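Local coordinates for protein purine nucleoside phosphorylase (PDB 5TBS) that catalyses the phosphorolysis of purine nucleosides such as inosine and guanosine, splitting them into the free base and ribose 1-phosphate, at residues 113-118 / 221-226; 192-197 / 216-221; 240-245 / 263-268. One frame throughout, in Å; residues are numbered along the deposited sequence.

Contact 1 of 3, residues 113-118 / 221-226; sequences LLITNL and MSTVPE. With ADE (adenine), chain B.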
ATOM      1  N   LEU A 113      11.672 -10.456  22.787  1.00 21.28           N
ATOM      2  CA  LEU A 113      12.001 -10.913  21.434  1.00 18.20           C
ATOM      3  C   LEU A 113      13.176 -10.095  20.905  1.00 22.40           C
ATOM      4  O   LEU A 113      13.108  -8.861  20.888  1.00 22.36           O
ATOM      5  CB  LEU A 113      10.771 -10.769  20.497  1.00 20.14           C
ATOM      6  CG  LEU A 113      10.947 -11.079  18.994  1.00 22.15           C
ATOM      7  CD1 LEU A 113      11.412 -12.544  18.696  1.00 20.12           C
ATOM      8  CD2 LEU A 113       9.609 -10.782  18.278  1.00 24.12           C
ATOM      9  N   LEU A 114      14.247 -10.777  20.478  1.00 20.17           N
ATOM     10  CA  LEU A 114      15.428 -10.134  19.902  1.00 21.85           C
ATOM     11  C   LEU A 114      15.481 -10.414  18.407  1.00 23.45           C
ATOM     12  O   LEU A 114      15.346 -11.568  17.993  1.00 24.83           O
ATOM     13  CB  LEU A 114      16.719 -10.627  20.579  1.00 21.57           C
ATOM     14  CG  LEU A 114      16.761 -10.667  22.113  1.00 24.14           C
ATOM     15  CD1 LEU A 114      18.032 -11.334  22.627  1.00 23.81           C
ATOM     16  CD2 LEU A 114      16.609  -9.245  22.721  1.00 21.76           C
ATOM     17  N   ILE A 115      15.678  -9.366  17.593  1.00 18.25           N
ATOM     18  CA  ILE A 115      15.569  -9.471  16.135  1.00 23.99           C
ATOM     19  C   ILE A 115      16.760  -8.783  15.470  1.00 28.99           C
ATOM     20  O   ILE A 115      17.084  -7.637  15.816  1.00 27.47           O
ATOM     21  CB  ILE A 115      14.284  -8.804  15.610  1.00 27.07           C
ATOM     22  CG1 ILE A 115      13.053  -9.253  16.367  1.00 28.70           C
ATOM     23  CG2 ILE A 115      14.169  -9.040  14.083  1.00 24.62           C
ATOM     24  CD1 ILE A 115      11.854  -8.397  15.995  1.00 28.71           C
ATOM     25  N   THR A 116      17.385  -9.451  14.482  1.00 23.80           N
ATOM     26  CA  THR A 116      18.371  -8.757  13.658  1.00 24.02           C
ATOM     27  C   THR A 116      17.984  -8.841  12.181  1.00 24.52           C
ATOM     28  O   THR A 116      17.228  -9.734  11.761  1.00 25.02           O
ATOM     29  CB  THR A 116      19.787  -9.322  13.855  1.00 27.98           C
ATOM     30  OG1 THR A 116      19.810 -10.691  13.404  1.00 25.57           O
ATOM     31  CG2 THR A 116      20.259  -9.221  15.327  1.00 24.12           C
ATOM     32  N   ASN A 117      18.466  -7.877  11.392  1.00 21.93           N
ATOM     33  CA  ASN A 117      18.204  -7.854   9.951  1.00 23.78           C
ATOM     34  C   ASN A 117      19.369  -7.158   9.244  1.00 24.12           C
ATOM     35  O   ASN A 117      20.215  -6.521   9.883  1.00 22.77           O
ATOM     36  CB  ASN A 117      16.859  -7.133   9.597  1.00 25.20           C
ATOM     37  CG  ASN A 117      16.822  -5.648  10.050  1.00 28.20           C
ATOM     38  OD1 ASN A 117      17.606  -4.836   9.605  1.00 28.27           O
ATOM     39  ND2 ASN A 117      15.890  -5.305  10.933  1.00 36.93           N
ATOM     40  N   LEU A 118      19.392  -7.297   7.908  1.00 18.72           N
ATOM     41  CA  LEU A 118      20.221  -6.509   6.998  1.00 21.20           C
ATOM     42  C   LEU A 118      19.375  -5.381   6.397  1.00 26.28           C
ATOM     43  O   LEU A 118      18.214  -5.602   6.069  1.00 25.35           O
ATOM     44  CB  LEU A 118      20.747  -7.388   5.857  1.00 22.85           C
ATOM     45  CG  LEU A 118      21.939  -8.350   6.004  1.00 31.03           C
ATOM     46  CD1 LEU A 118      23.206  -7.613   6.372  1.00 35.93           C
ATOM     47  CD2 LEU A 118      21.666  -9.445   6.944  1.00 28.70           C
ATOM     48  N   MET A 221      13.289  -4.678   4.520  1.00 14.19           N
ATOM     49  CA  MET A 221      12.144  -5.452   4.012  1.00 12.66           C
ATOM     50  C   MET A 221      11.553  -6.409   5.051  1.00 19.70           C
ATOM     51  O   MET A 221      10.775  -7.317   4.677  1.00 16.90           O
ATOM     52  CB  MET A 221      12.562  -6.258   2.764  1.00 17.00           C
ATOM     53  CG  MET A 221      13.085  -5.427   1.604  1.00 19.70           C
ATOM     54  SD  MET A 221      13.630  -6.479   0.219  1.00 20.03           S
ATOM     55  CE  MET A 221      14.627  -5.280  -0.672  1.00 19.50           C
ATOM     56  N   SER A 222      11.858  -6.210   6.337  1.00 15.72           N
ATOM     57  CA  SER A 222      11.407  -7.166   7.342  1.00 15.51           C
ATOM     58  C   SER A 222      11.177  -6.445   8.674  1.00 18.29           C
ATOM     59  O   SER A 222      11.068  -5.210   8.727  1.00 21.14           O
ATOM     60  CB  SER A 222      12.420  -8.321   7.458  1.00 19.32           C
ATOM     61  OG  SER A 222      13.662  -7.850   7.949  1.00 27.52           O
ATOM     62  N   THR A 223      11.001  -7.247   9.740  1.00 19.40           N
ATOM     63  CA  THR A 223      11.083  -6.829  11.142  1.00 22.60           C
ATOM     64  C   THR A 223       9.838  -6.081  11.653  1.00 21.97           C
ATOM     65  O   THR A 223       9.291  -6.440  12.701  1.00 19.89           O
ATOM     66  CB  THR A 223      12.353  -5.994  11.356  1.00 23.09           C
ATOM     67  OG1 THR A 223      13.485  -6.801  11.035  1.00 26.04           O
ATOM     68  CG2 THR A 223      12.501  -5.580  12.845  1.00 18.93           C
ATOM     69  N   VAL A 224       9.376  -5.035  10.958  1.00 17.99           N
ATOM     70  CA  VAL A 224       8.165  -4.302  11.428  1.00 15.11           C
ATOM     71  C   VAL A 224       6.950  -5.207  11.623  1.00 20.10           C
ATOM     72  O   VAL A 224       6.264  -5.071  12.656  1.00 16.13           O
ATOM     73  CB  VAL A 224       7.886  -3.105  10.506  1.00 17.30           C
ATOM     74  CG1 VAL A 224       6.504  -2.494  10.723  1.00 15.45           C
ATOM     75  CG2 VAL A 224       8.981  -2.012  10.726  1.00 16.68           C
ATOM     76  N   PRO A 225       6.626  -6.158  10.733  1.00 19.05           N
ATOM     77  CA  PRO A 225       5.484  -7.057  11.040  1.00 15.83           C
ATOM     78  C   PRO A 225       5.638  -7.829  12.344  1.00 15.52           C
ATOM     79  O   PRO A 225       4.692  -7.864  13.157  1.00 17.51           O
ATOM     80  CB  PRO A 225       5.445  -8.010   9.820  1.00 15.15           C
ATOM     81  CG  PRO A 225       6.038  -7.190   8.663  1.00 21.75           C
ATOM     82  CD  PRO A 225       7.185  -6.422   9.387  1.00 18.33           C
ATOM     83  N   GLU A 226       6.812  -8.434  12.587  1.00 19.66           N
ATOM     84  CA  GLU A 226       7.035  -9.172  13.837  1.00 16.89           C
ATOM     85  C   GLU A 226       6.987  -8.248  15.050  1.00 21.35           C
ATOM     86  O   GLU A 226       6.481  -8.645  16.102  1.00 20.96           O
ATOM     87  CB  GLU A 226       8.387  -9.919  13.815  1.00 17.15           C
ATOM     88  CG  GLU A 226       8.509 -11.004  12.719  1.00 23.42           C
ATOM     89  CD  GLU A 226       9.178 -10.527  11.420  1.00 45.45           C
ATOM     90  OE1 GLU A 226       8.897  -9.402  10.951  1.00 31.64           O
ATOM     91  OE2 GLU A 226      10.010 -11.298  10.869  1.00 56.03           O
TER
HETATM   92  N9  ADE B 301      16.921  -4.185   2.305  1.00 30.36           N
HETATM   93  C8  ADE B 301      16.414  -3.096   1.667  1.00 27.52           C
HETATM   94  N7  ADE B 301      17.338  -2.321   1.141  1.00 28.65           N
HETATM   95  C5  ADE B 301      18.531  -2.955   1.440  1.00 23.49           C
HETATM   96  C6  ADE B 301      19.896  -2.637   1.150  1.00 30.75           C
HETATM   97  N6  ADE B 301      20.278  -1.560   0.439  1.00 34.14           N
HETATM   98  N1  ADE B 301      20.843  -3.490   1.602  1.00 32.44           N
HETATM   99  C2  ADE B 301      20.463  -4.579   2.306  1.00 30.15           C
HETATM  100  N3  ADE B 301      19.224  -4.973   2.653  1.00 27.97           N
HETATM  101  C4  ADE B 301      18.294  -4.109   2.171  1.00 26.55           C
HETATM  102  O   HOH W   1      16.059  -5.856   4.231  1.00 26.91           O
HETATM  103  O   HOH W   2      15.610  -5.499   7.101  1.00 35.97           O

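Contact 2 of 3, residues 192-197 / 216-221; sequences GVYAFN and CDVVGM. With ADE (adenine), chain B.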
ATOM      1  N   GLY A 192      18.432   4.747  15.282  1.00 22.05           N
ATOM      2  CA  GLY A 192      17.771   5.374  14.134  1.00 28.48           C
ATOM      3  C   GLY A 192      16.354   4.903  13.897  1.00 24.50           C
ATOM      4  O   GLY A 192      15.902   3.918  14.479  1.00 22.58           O
ATOM      5  N   VAL A 193      15.677   5.592  12.952  1.00 19.27           N
ATOM      6  CA  VAL A 193      14.298   5.281  12.534  1.00 20.62           C
ATOM      7  C   VAL A 193      14.310   4.379  11.304  1.00 23.36           C
ATOM      8  O   VAL A 193      14.938   4.727  10.297  1.00 23.14           O
ATOM      9  CB  VAL A 193      13.530   6.581  12.218  1.00 18.15           C
ATOM     10  CG1 VAL A 193      12.162   6.264  11.644  1.00 20.56           C
ATOM     11  CG2 VAL A 193      13.441   7.497  13.476  1.00 24.20           C
ATOM     12  N   TYR A 194      13.572   3.255  11.352  1.00 17.65           N
ATOM     13  CA  TYR A 194      13.567   2.234  10.294  1.00 19.18           C
ATOM     14  C   TYR A 194      12.356   2.419   9.366  1.00 18.38           C
ATOM     15  O   TYR A 194      11.221   2.442   9.842  1.00 19.10           O
ATOM     16  CB  TYR A 194      13.513   0.848  10.958  1.00 19.95           C
ATOM     17  CG  TYR A 194      13.488  -0.388  10.076  1.00 21.93           C
ATOM     18  CD1 TYR A 194      12.283  -0.919   9.590  1.00 16.77           C
ATOM     19  CD2 TYR A 194      14.678  -1.039   9.754  1.00 19.88           C
ATOM     20  CE1 TYR A 194      12.265  -2.055   8.761  1.00 17.40           C
ATOM     21  CE2 TYR A 194      14.691  -2.205   8.966  1.00 22.33           C
ATOM     22  CZ  TYR A 194      13.480  -2.698   8.467  1.00 21.17           C
ATOM     23  OH  TYR A 194      13.521  -3.841   7.711  1.00 16.68           O
ATOM     24  N   ALA A 195      12.583   2.515   8.055  1.00 17.40           N
ATOM     25  CA  ALA A 195      11.477   2.511   7.084  1.00 15.81           C
ATOM     26  C   ALA A 195      11.267   1.091   6.576  1.00 19.08           C
ATOM     27  O   ALA A 195      12.229   0.429   6.180  1.00 16.86           O
ATOM     28  CB  ALA A 195      11.754   3.438   5.885  1.00 17.88           C
ATOM     29  N   PHE A 196      10.012   0.609   6.615  1.00 16.57           N
ATOM     30  CA  PHE A 196       9.652  -0.700   6.063  1.00 14.50           C
ATOM     31  C   PHE A 196       9.247  -0.509   4.591  1.00 19.89           C
ATOM     32  O   PHE A 196       8.207   0.105   4.316  1.00 17.46           O
ATOM     33  CB  PHE A 196       8.516  -1.299   6.907  1.00 12.81           C
ATOM     34  CG  PHE A 196       8.016  -2.672   6.470  1.00 19.97           C
ATOM     35  CD1 PHE A 196       8.820  -3.533   5.681  1.00 20.28           C
ATOM     36  CD2 PHE A 196       6.742  -3.115   6.882  1.00 13.65           C
ATOM     37  CE1 PHE A 196       8.378  -4.783   5.295  1.00 19.46           C
ATOM     38  CE2 PHE A 196       6.252  -4.404   6.459  1.00 11.67           C
ATOM     39  CZ  PHE A 196       7.091  -5.235   5.692  1.00 18.08           C
ATOM     40  N   ASN A 197      10.069  -1.055   3.653  1.00 16.77           N
ATOM     41  CA  ASN A 197       9.774  -1.160   2.214  1.00 18.94           C
ATOM     42  C   ASN A 197       9.364  -2.605   1.945  1.00 20.35           C
ATOM     43  O   ASN A 197      10.163  -3.515   2.168  1.00 19.59           O
ATOM     44  CB  ASN A 197      11.009  -0.775   1.356  1.00 17.29           C
ATOM     45  CG  ASN A 197      10.982  -1.346  -0.112  1.00 24.19           C
ATOM     46  OD1 ASN A 197       9.926  -1.543  -0.692  1.00 23.08           O
ATOM     47  ND2 ASN A 197      12.177  -1.600  -0.703  1.00 25.97           N
ATOM     48  N   CYS A 216      13.950   9.202   7.503  1.00 28.87           N
ATOM     49  CA  CYS A 216      14.298   7.798   7.732  1.00 25.39           C
ATOM     50  C   CYS A 216      15.807   7.654   7.774  1.00 26.01           C
ATOM     51  O   CYS A 216      16.519   8.288   6.997  1.00 26.30           O
ATOM     52  CB  CYS A 216      13.733   6.909   6.629  1.00 25.61           C
ATOM     53  SG  CYS A 216      11.919   7.083   6.459  1.00 31.22           S
ATOM     54  N   ASP A 217      16.297   6.815   8.681  1.00 21.16           N
ATOM     55  CA  ASP A 217      17.739   6.603   8.801  1.00 20.00           C
ATOM     56  C   ASP A 217      18.181   5.322   8.111  1.00 22.24           C
ATOM     57  O   ASP A 217      19.309   5.244   7.615  1.00 26.15           O
ATOM     58  CB  ASP A 217      18.149   6.535  10.286  1.00 21.93           C
ATOM     59  CG  ASP A 217      17.807   7.843  11.059  1.00 32.32           C
ATOM     60  OD1 ASP A 217      18.374   8.897  10.697  1.00 35.37           O
ATOM     61  OD2 ASP A 217      17.008   7.808  12.022  1.00 22.45           O
ATOM     62  N   VAL A 218      17.302   4.320   8.077  1.00 22.64           N
ATOM     63  CA  VAL A 218      17.613   2.987   7.562  1.00 20.63           C
ATOM     64  C   VAL A 218      16.362   2.495   6.824  1.00 19.87           C
ATOM     65  O   VAL A 218      15.252   2.892   7.165  1.00 17.93           O
ATOM     66  CB  VAL A 218      17.982   2.047   8.732  1.00 26.99           C
ATOM     67  CG1 VAL A 218      18.230   0.697   8.259  1.00 30.59           C
ATOM     68  CG2 VAL A 218      19.204   2.541   9.419  1.00 27.62           C
ATOM     69  N   VAL A 219      16.527   1.617   5.830  1.00 18.52           N
ATOM     70  CA  VAL A 219      15.367   1.035   5.137  1.00 17.81           C
ATOM     71  C   VAL A 219      15.577  -0.476   4.969  1.00 17.37           C
ATOM     72  O   VAL A 219      16.668  -0.926   4.612  1.00 21.30           O
ATOM     73  CB  VAL A 219      15.116   1.713   3.766  1.00 16.81           C
ATOM     74  CG1 VAL A 219      16.382   1.574   2.835  1.00 17.09           C
ATOM     75  CG2 VAL A 219      13.822   1.112   3.070  1.00 13.91           C
ATOM     76  N   GLY A 220      14.529  -1.267   5.201  1.00 19.08           N
ATOM     77  CA  GLY A 220      14.650  -2.698   4.943  1.00 17.83           C
ATOM     78  C   GLY A 220      13.287  -3.328   4.674  1.00 25.37           C
ATOM     79  O   GLY A 220      12.259  -2.635   4.664  1.00 16.73           O
ATOM     80  N   MET A 221      13.289  -4.678   4.520  1.00 14.19           N
ATOM     81  CA  MET A 221      12.144  -5.452   4.012  1.00 12.66           C
ATOM     82  C   MET A 221      11.553  -6.409   5.051  1.00 19.70           C
ATOM     83  O   MET A 221      10.775  -7.317   4.677  1.00 16.90           O
ATOM     84  CB  MET A 221      12.562  -6.258   2.764  1.00 17.00           C
ATOM     85  CG  MET A 221      13.085  -5.427   1.604  1.00 19.70           C
ATOM     86  SD  MET A 221      13.630  -6.479   0.219  1.00 20.03           S
ATOM     87  CE  MET A 221      14.627  -5.280  -0.672  1.00 19.50           C
TER
HETATM   88  N9  ADE B 301      16.921  -4.185   2.305  1.00 30.36           N
HETATM   89  C8  ADE B 301      16.414  -3.096   1.667  1.00 27.52           C
HETATM   90  N7  ADE B 301      17.338  -2.321   1.141  1.00 28.65           N
HETATM   91  C5  ADE B 301      18.531  -2.955   1.440  1.00 23.49           C
HETATM   92  C6  ADE B 301      19.896  -2.637   1.150  1.00 30.75           C
HETATM   93  N6  ADE B 301      20.278  -1.560   0.439  1.00 34.14           N
HETATM   94  N1  ADE B 301      20.843  -3.490   1.602  1.00 32.44           N
HETATM   95  C2  ADE B 301      20.463  -4.579   2.306  1.00 30.15           C
HETATM   96  N3  ADE B 301      19.224  -4.973   2.653  1.00 27.97           N
HETATM   97  C4  ADE B 301      18.294  -4.109   2.171  1.00 26.55           C

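Contact 3 of 3, residues 240-245 / 263-268; sequences VSLIAN and LAVAEK. With ADE (adenine), chain B.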
ATOM      1  N   VAL A 240      17.947  -4.836  15.813  1.00 17.82           N
ATOM      2  CA  VAL A 240      19.207  -4.246  15.362  1.00 20.84           C
ATOM      3  C   VAL A 240      19.319  -4.499  13.863  1.00 23.60           C
ATOM      4  O   VAL A 240      19.091  -5.631  13.415  1.00 20.61           O
ATOM      5  CB  VAL A 240      20.422  -4.846  16.106  1.00 25.19           C
ATOM      6  CG1 VAL A 240      21.755  -4.211  15.612  1.00 21.36           C
ATOM      7  CG2 VAL A 240      20.252  -4.723  17.604  1.00 27.47           C
ATOM      8  N   SER A 241      19.657  -3.449  13.094  1.00 18.70           N
ATOM      9  CA  SER A 241      19.966  -3.568  11.669  1.00 21.89           C
ATOM     10  C   SER A 241      21.480  -3.535  11.426  1.00 21.24           C
ATOM     11  O   SER A 241      22.192  -2.693  11.988  1.00 25.06           O
ATOM     12  CB  SER A 241      19.313  -2.428  10.870  1.00 20.78           C
ATOM     13  OG  SER A 241      17.906  -2.572  10.712  1.00 23.38           O
ATOM     14  N   LEU A 242      21.971  -4.434  10.569  1.00 19.64           N
ATOM     15  CA  LEU A 242      23.347  -4.375  10.077  1.00 19.32           C
ATOM     16  C   LEU A 242      23.305  -3.673   8.719  1.00 23.18           C
ATOM     17  O   LEU A 242      22.589  -4.126   7.819  1.00 19.93           O
ATOM     18  CB  LEU A 242      23.941  -5.784   9.946  1.00 21.66           C
ATOM     19  CG  LEU A 242      25.316  -5.920   9.270  1.00 24.97           C
ATOM     20  CD1 LEU A 242      26.326  -5.044   9.988  1.00 21.25           C
ATOM     21  CD2 LEU A 242      25.800  -7.408   9.267  1.00 22.22           C
ATOM     22  N   ILE A 243      24.056  -2.573   8.580  1.00 22.60           N
ATOM     23  CA  ILE A 243      24.035  -1.738   7.376  1.00 22.24           C
ATOM     24  C   ILE A 243      24.919  -2.350   6.290  1.00 22.20           C
ATOM     25  O   ILE A 243      26.140  -2.464   6.459  1.00 22.66           O
ATOM     26  CB  ILE A 243      24.503  -0.309   7.705  1.00 24.73           C
ATOM     27  CG1 ILE A 243      23.621   0.326   8.807  1.00 21.13           C
ATOM     28  CG2 ILE A 243      24.591   0.516   6.408  1.00 22.83           C
ATOM     29  CD1 ILE A 243      22.086   0.298   8.489  1.00 24.52           C
ATOM     30  N   ALA A 244      24.315  -2.705   5.152  1.00 21.17           N
ATOM     31  CA  ALA A 244      25.071  -3.287   4.028  1.00 23.52           C
ATOM     32  C   ALA A 244      25.783  -2.241   3.153  1.00 21.84           C
ATOM     33  O   ALA A 244      26.841  -2.522   2.570  1.00 22.45           O
ATOM     34  CB  ALA A 244      24.132  -4.120   3.133  1.00 22.78           C
ATOM     35  N   ASN A 245      25.224  -1.055   3.028  1.00 20.32           N
ATOM     36  CA  ASN A 245      25.696  -0.037   2.095  1.00 23.65           C
ATOM     37  C   ASN A 245      24.976   1.236   2.497  1.00 29.82           C
ATOM     38  O   ASN A 245      23.969   1.187   3.220  1.00 24.92           O
ATOM     39  CB  ASN A 245      25.376  -0.386   0.639  1.00 23.04           C
ATOM     40  CG  ASN A 245      23.862  -0.228   0.322  1.00 33.16           C
ATOM     41  OD1 ASN A 245      23.017  -0.834   0.969  1.00 33.76           O
ATOM     42  ND2 ASN A 245      23.538   0.609  -0.658  1.00 29.22           N
ATOM     43  N   LEU A 263      25.627 -10.250   1.532  1.00 24.54           N
ATOM     44  CA  LEU A 263      26.063 -11.407   2.319  1.00 25.37           C
ATOM     45  C   LEU A 263      27.532 -11.310   2.736  1.00 24.26           C
ATOM     46  O   LEU A 263      27.927 -11.871   3.771  1.00 26.95           O
ATOM     47  CB  LEU A 263      25.832 -12.697   1.529  1.00 30.10           C
ATOM     48  CG  LEU A 263      24.363 -13.127   1.303  1.00 34.41           C
ATOM     49  CD1 LEU A 263      24.253 -14.422   0.470  1.00 34.38           C
ATOM     50  CD2 LEU A 263      23.626 -13.286   2.614  1.00 32.99           C
ATOM     51  N   ALA A 264      28.367 -10.636   1.943  1.00 27.08           N
ATOM     52  CA  ALA A 264      29.762 -10.458   2.351  1.00 25.50           C
ATOM     53  C   ALA A 264      29.870  -9.574   3.595  1.00 29.22           C
ATOM     54  O   ALA A 264      30.726  -9.812   4.471  1.00 25.48           O
ATOM     55  CB  ALA A 264      30.566  -9.880   1.184  1.00 26.35           C
ATOM     56  N   VAL A 265      29.030  -8.528   3.674  1.00 29.87           N
ATOM     57  CA  VAL A 265      28.969  -7.696   4.881  1.00 29.00           C
ATOM     58  C   VAL A 265      28.514  -8.541   6.069  1.00 28.71           C
ATOM     59  O   VAL A 265      29.075  -8.450   7.171  1.00 23.37           O
ATOM     60  CB  VAL A 265      28.034  -6.474   4.676  1.00 26.74           C
ATOM     61  CG1 VAL A 265      27.885  -5.656   6.013  1.00 23.61           C
ATOM     62  CG2 VAL A 265      28.550  -5.575   3.569  1.00 25.08           C
ATOM     63  N   ALA A 266      27.509  -9.399   5.853  1.00 26.89           N
ATOM     64  CA  ALA A 266      27.059 -10.286   6.928  1.00 26.96           C
ATOM     65  C   ALA A 266      28.193 -11.198   7.403  1.00 29.27           C
ATOM     66  O   ALA A 266      28.375 -11.425   8.615  1.00 26.94           O
ATOM     67  CB  ALA A 266      25.855 -11.111   6.453  1.00 23.08           C
ATOM     68  N   GLU A 267      28.967 -11.734   6.461  1.00 24.66           N
ATOM     69  CA  GLU A 267      30.113 -12.558   6.822  1.00 26.15           C
ATOM     70  C   GLU A 267      31.113 -11.772   7.665  1.00 34.42           C
ATOM     71  O   GLU A 267      31.724 -12.316   8.605  1.00 33.90           O
ATOM     72  CB  GLU A 267      30.774 -13.113   5.548  1.00 27.46           C
ATOM     73  CG  GLU A 267      31.917 -14.056   5.851  1.00 58.81           C
ATOM     74  CD  GLU A 267      31.483 -15.150   6.821  1.00 71.90           C
ATOM     75  OE1 GLU A 267      30.388 -15.726   6.598  1.00 81.51           O
ATOM     76  OE2 GLU A 267      32.208 -15.409   7.817  1.00 64.88           O
ATOM     77  N   LYS A 268      31.304 -10.489   7.350  1.00 27.16           N
ATOM     78  CA  LYS A 268      32.356  -9.709   8.018  1.00 26.69           C
ATOM     79  C   LYS A 268      32.017  -9.421   9.485  1.00 29.72           C
ATOM     80  O   LYS A 268      32.930  -9.303  10.318  1.00 31.78           O
ATOM     81  CB  LYS A 268      32.580  -8.394   7.263  1.00 30.35           C
ATOM     82  CG  LYS A 268      33.546  -7.399   7.931  1.00 39.03           C
ATOM     83  CD  LYS A 268      33.719  -6.147   7.044  1.00 37.07           C
ATOM     84  CE  LYS A 268      34.507  -5.028   7.718  1.00 46.70           C
ATOM     85  NZ  LYS A 268      34.546  -3.803   6.852  1.00 52.59           N
TER
HETATM   86  N9  ADE B 301      16.921  -4.185   2.305  1.00 30.36           N
HETATM   87  C8  ADE B 301      16.414  -3.096   1.667  1.00 27.52           C
HETATM   88  N7  ADE B 301      17.338  -2.321   1.141  1.00 28.65           N
HETATM   89  C5  ADE B 301      18.531  -2.955   1.440  1.00 23.49           C
HETATM   90  C6  ADE B 301      19.896  -2.637   1.150  1.00 30.75           C
HETATM   91  N6  ADE B 301      20.278  -1.560   0.439  1.00 34.14           N
HETATM   92  N1  ADE B 301      20.843  -3.490   1.602  1.00 32.44           N
HETATM   93  C2  ADE B 301      20.463  -4.579   2.306  1.00 30.15           C
HETATM   94  N3  ADE B 301      19.224  -4.973   2.653  1.00 27.97           N
HETATM   95  C4  ADE B 301      18.294  -4.109   2.171  1.00 26.55           C

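Contact 1 of 3, residues 113-118 / 221-226
Beside the purine site of this phosphorylase-superfamily fold, N117 on strand 112-121 of the mixed sheet meets T223, the N-cap residue of helix 224-232. N117 ND2 donates to T223 OG1 over 2.8 Å, with an N-H...O angle of 144° and the hydroxyl tilted 24° out of the amide plane. The two side chains cross at about a right angle. N117 reaches across because its CG sits between the backbone N and the carbonyl carbon (chi1 60°), while S241 takes the other end of the amide, OD1, so both ends are held and the rotation of the group is fixed. T223 OG1 is shared further: S222 OG lies 3.3 Å from T223 OG1 as a hydrogen-bond partner, and R86 adds a weak bond. S222 OG also rests 3.7 Å from N117 CB. Farther back along the strand the contact turns apolar. I115 and T223 slide past each other in opposite directions, with I115 CG2 4.0 Å from T223 CG2. I115 CD1 reaches E226 CB at 4.4 Å, a looser touch on the first turn of the helix, and E226 sends its carboxylate on to a salt bridge with R86. Beyond N117, water joins the strand to the loop and the ligand. Water 2 donates a hydrogen bond to L118 O and is bonded to S222 OG. Water 1 donates to L118 O at 2.8 Å, accepts from M221 N, and takes the N-H of adenine N9, the nitrogen that carries the sugar in a nucleoside, with 2.7 Å between N9 and the water oxygen.

Contact 2 of 3, residues 192-197 / 216-221
The F196 ring meets the carbonyl O of G220 at its edge and in plane, CD1 standing 3.7 Å from that oxygen, while M221 O approaches the same ring obliquely; V224 and P225 of helix 224-232 also pack on it. G220 CA and V218 CG1 approach the Y194 ring obliquely. With CG anti to the backbone N (chi1 180°), this ring swings toward G220 and brings Y194 OH to 3.2 Å from G220 CA, a closeness possible because glycine carries no side chain. S222 N bonds to this hydroxyl. The strands belong to the beta-alpha-beta unit 189-196, 205-213 and 218-220, and pair in parallel, Y194 beside V218 and F196 beside G220. A195 N donates to V218 O at 2.8 Å, and G220 N returns to A195 O, almost straight down the carbonyl bond. On the other face of the sheet A195 CB touches C216 SG at 3.7 Å. At the far end of this pairing V193 O accepts from both D217 N and V218 N. D217 OD2 answers V193 N through its anti lone pair at 2.7 Å, nearly straight at 170°. At the opposite end M221 CE and V219 O each come to 3.7 Å from adenine C8, from different directions. With OD2 gripped by a backbone N-H and OD1 bonded to N123, the D217 carboxylate replaces a main-chain acceptor, and these donors would favour its charged form.

Contact 3 of 3, residues 240-245 / 263-268
L242 and V265 cross obliquely where strand 236-246 packs against helix 259-283; L242 CG lies 4.2 Å from V265 CG1. The strand and helix segments run at 133° to each other, with axes 8.3 Å apart at the closest point. V265 points toward the strand and straddles two successive carbonyls with its methyls. V265 CG1, anti to the backbone N (chi1 175°), rests 3.7 Å from I243 O, while CG2, turned to the other side, comes to 3.6 Å from A244 O, an oxygen that S128 satisfies with its hydroxyl. L242 answers with one methyl: CD2 reaches past V265 to 3.9 Å from A266 CA, so the leucine tip lies against the helix backbone itself. L37, in a loop, touches both L242 and A266, and L118 and F131 from the neighbouring strands also pack on L242. I243 turns away from the helix, as expected of alternation along a strand. Past A244 the strand leaves the helix and enters the purine site. A244 CB sits 3.7 Å from adenine N1, and N245 OD1 accepts from adenine N6 at 2.9 Å with an angle of 147°. N245 ND2 is bonded to D250, which points the carbonyl end of the amide at the ligand. The helix side of the contact thus rests on methyl groups packed against side chains and backbone carbonyls, without hydrogen bonds between the segments, while at the polar end the acceptor OD1 matches the exocyclic amino group of the base and D250 holds ND2.

The three contacts are built on one mixed sheet, and each reaches the adenine: contact 1 at L118 and M221, contact 2 through 216-221, contact 3 through 240-245, while 192-197 and 263-268 stand behind. Their centres lie about 11 Å apart for contacts 1 and 2, 14 Å for 1 and 3, and 15 Å for 2 and 3. Along the chain contact 2 falls between the segments of contact 1 and shares M221 with it, whereas contact 3 follows both. Strand 112-121 neighbours both 218-220, antiparallel, and 236-246, parallel, so it joins all three. The backbone pair N117 O and L242 N links contacts 1 and 3, and V218 packs on I243 between contacts 2 and 3.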